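Local coordinates for heat-inducible transcription repressor hrcA homolog (Thermotoga maritima, PDB 1STZ), which represses class I heat-shock genes, including the grpE-dnaK-dnaJ and groELS operons, by binding DNA at the CIRCE element, at the interface of chains A and B. Coordinates in Å, arbitrary orientation; residue numbers count along the deposited sequence, not the author numbering. Chains: chain A/B, Heat-inducible transcription repressor hrcA homolog.

The interface of chains A and B. Residues chain A 193-194, 196-198; chain B 211, 214-215, 218.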
ATOM      1  N   PHE A 193       6.162   8.654   4.762  1.00 16.69           N
ATOM      2  CA  PHE A 193       6.622   8.481   6.155  1.00 16.99           C
ATOM      3  C   PHE A 193       8.009   7.835   6.190  1.00 16.54           C
ATOM      4  O   PHE A 193       8.841   8.227   6.991  1.00 16.65           O
ATOM      5  CB  PHE A 193       5.643   7.627   6.987  1.00 17.36           C
ATOM      6  CG  PHE A 193       4.383   8.348   7.383  1.00 19.13           C
ATOM      7  CD1 PHE A 193       3.144   7.836   7.040  1.00 21.37           C
ATOM      8  CD2 PHE A 193       4.440   9.550   8.081  1.00 21.62           C
ATOM      9  CE1 PHE A 193       1.971   8.503   7.406  1.00 23.40           C
ATOM     10  CE2 PHE A 193       3.273  10.224   8.450  1.00 23.35           C
ATOM     11  CZ  PHE A 193       2.038   9.698   8.107  1.00 23.54           C
ATOM     12  N   LEU A 194       8.257   6.858   5.320  1.00 16.12           N
ATOM     13  CA  LEU A 194       9.534   6.107   5.339  1.00 16.61           C
ATOM     14  C   LEU A 194      10.745   6.849   4.707  1.00 15.86           C
ATOM     15  O   LEU A 194      11.878   6.681   5.145  1.00 14.56           O
ATOM     16  CB  LEU A 194       9.357   4.722   4.672  1.00 16.97           C
ATOM     17  CG  LEU A 194       9.229   3.461   5.556  1.00 19.88           C
ATOM     18  CD1 LEU A 194       8.651   3.680   6.986  1.00 20.44           C
ATOM     19  CD2 LEU A 194       8.464   2.365   4.836  1.00 21.69           C
ATOM     20  N   ARG A 196      10.757  10.451   3.339  1.00 16.96           N
ATOM     21  CA  ARG A 196      10.802  11.899   3.304  1.00 18.23           C
ATOM     22  C   ARG A 196      11.747  12.348   4.385  1.00 17.77           C
ATOM     23  O   ARG A 196      11.557  12.007   5.550  1.00 18.11           O
ATOM     24  CB  ARG A 196       9.402  12.474   3.515  1.00 19.42           C
ATOM     25  CG  ARG A 196       9.259  13.948   3.206  1.00 23.78           C
ATOM     26  CD  ARG A 196       7.837  14.353   2.798  1.00 28.21           C
ATOM     27  NE  ARG A 196       6.960  14.545   3.942  1.00 31.94           N
ATOM     28  CZ  ARG A 196       7.018  15.586   4.784  1.00 35.14           C
ATOM     29  NH1 ARG A 196       7.918  16.558   4.628  1.00 35.00           N
ATOM     30  NH2 ARG A 196       6.166  15.651   5.801  1.00 36.20           N
ATOM     31  N   GLY A 197      12.799  13.059   3.993  1.00 17.48           N
ATOM     32  CA  GLY A 197      13.871  13.434   4.899  1.00 17.47           C
ATOM     33  C   GLY A 197      15.111  12.553   4.867  1.00 17.31           C
ATOM     34  O   GLY A 197      16.159  12.916   5.421  1.00 17.98           O
ATOM     35  N   ARG A 198      15.001  11.392   4.237  1.00 16.82           N
ATOM     36  CA  ARG A 198      16.152  10.520   4.051  1.00 16.41           C
ATOM     37  C   ARG A 198      16.832  10.898   2.744  1.00 16.25           C
ATOM     38  O   ARG A 198      16.263  11.628   1.933  1.00 15.69           O
ATOM     39  CB  ARG A 198      15.721   9.065   4.047  1.00 16.56           C
ATOM     40  CG  ARG A 198      14.757   8.762   5.170  1.00 18.13           C
ATOM     41  CD  ARG A 198      15.238   7.913   6.300  1.00 18.43           C
ATOM     42  NE  ARG A 198      16.673   7.644   6.469  1.00 17.08           N
ATOM     43  CZ  ARG A 198      17.110   6.505   7.047  1.00 16.84           C
ATOM     44  NH1 ARG A 198      16.230   5.596   7.464  1.00 14.13           N
ATOM     45  NH2 ARG A 198      18.408   6.260   7.220  1.00 16.59           N
TER
ATOM     46  N   LEU B 211      12.852  16.338   9.252  1.00 34.36           N
ATOM     47  CA  LEU B 211      13.589  15.564   8.257  1.00 34.26           C
ATOM     48  C   LEU B 211      15.071  15.476   8.618  1.00 34.53           C
ATOM     49  O   LEU B 211      15.920  16.065   7.934  1.00 34.93           O
ATOM     50  CB  LEU B 211      13.412  16.214   6.871  1.00 34.33           C
ATOM     51  CG  LEU B 211      11.970  16.355   6.343  1.00 33.67           C
ATOM     52  CD1 LEU B 211      11.944  16.591   4.829  1.00 33.80           C
ATOM     53  CD2 LEU B 211      11.111  15.153   6.716  1.00 33.96           C
ATOM     54  N   SER B 214      16.193   9.007  10.783  1.00 28.18           N
ATOM     55  CA  SER B 214      15.812   8.090  11.869  1.00 26.57           C
ATOM     56  C   SER B 214      14.832   6.993  11.401  1.00 24.55           C
ATOM     57  O   SER B 214      13.627   7.206  11.383  1.00 23.34           O
ATOM     58  CB  SER B 214      15.166   8.893  12.997  1.00 26.91           C
ATOM     59  OG  SER B 214      15.972   9.999  13.374  1.00 28.94           O
ATOM     60  N   GLY B 215      15.372   5.826  11.054  1.00 22.61           N
ATOM     61  CA  GLY B 215      14.634   4.738  10.428  1.00 21.38           C
ATOM     62  C   GLY B 215      13.478   4.151  11.223  1.00 20.21           C
ATOM     63  O   GLY B 215      12.399   3.934  10.688  1.00 19.59           O
ATOM     64  N   ARG B 218      10.597   6.644  11.992  1.00 17.17           N
ATOM     65  CA  ARG B 218       9.697   6.819  10.843  1.00 17.70           C
ATOM     66  C   ARG B 218       8.740   5.656  10.664  1.00 17.91           C
ATOM     67  O   ARG B 218       7.608   5.839  10.251  1.00 17.63           O
ATOM     68  CB  ARG B 218      10.492   6.981   9.561  1.00 17.25           C
ATOM     69  CG  ARG B 218      11.243   8.258   9.508  1.00 17.49           C
ATOM     70  CD  ARG B 218      12.234   8.321   8.362  1.00 18.82           C
ATOM     71  NE  ARG B 218      12.978   9.575   8.373  1.00 20.40           N
ATOM     72  CZ  ARG B 218      12.453  10.760   8.113  1.00 21.50           C
ATOM     73  NH1 ARG B 218      11.170  10.888   7.796  1.00 24.22           N
ATOM     74  NH2 ARG B 218      13.211  11.835   8.157  1.00 21.88           N
TER
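A:Arg196 offers its carbonyl O to the guanidinium of B:Arg218 from above the plane, on the side of NH1 and NH2. The N-H groups point elsewhere, so this is not a hydrogen bond; the closeness of the whole approach is doubtful, and any attraction between carbonyl and cation is probably electrostatic. The O of A:Phe193 lies in the guanidinium plane, at its edge, 3.6 Å from NH1. B:Arg218 arrives there with its chain extended from CG to NE (chi3 -178°), its CB 3.3 Å from the same A:Phe193 O. The A:Arg198 chain crosses that of B:Arg218 obliquely, CD over NE at 3.5 Å; the near-parallel guanidinium planes (22°) are offset and do not stack. Their NE atoms stay 4.6 Å apart, a like-charge cost that packing of CD on CD at 3.7 Å may partly repay. NH1 of A:Arg198 ends 3.5 Å from CA of B:Gly215. On the other flank, B:Leu211 lays CB against CA of A:Gly197 at 3.4 Å and CD2 against the A:Arg196 carbonyl O at 3.4 Å, its methyls lying loosely against that side chain. An alanine in place of B:Arg218 would probably leave the A:Arg196 carbonyl without its positive neighbour and open a gap beside A:Arg198. Further out, helix 215-224 carries B:Arg218 on its first turn. The patch illustrates how carbonyls around a helix C-terminus, here 184-195, can receive an arginine without formal hydrogen bonds, in an asymmetric contact that may reflect crystal packing rather than the repressor's dimer.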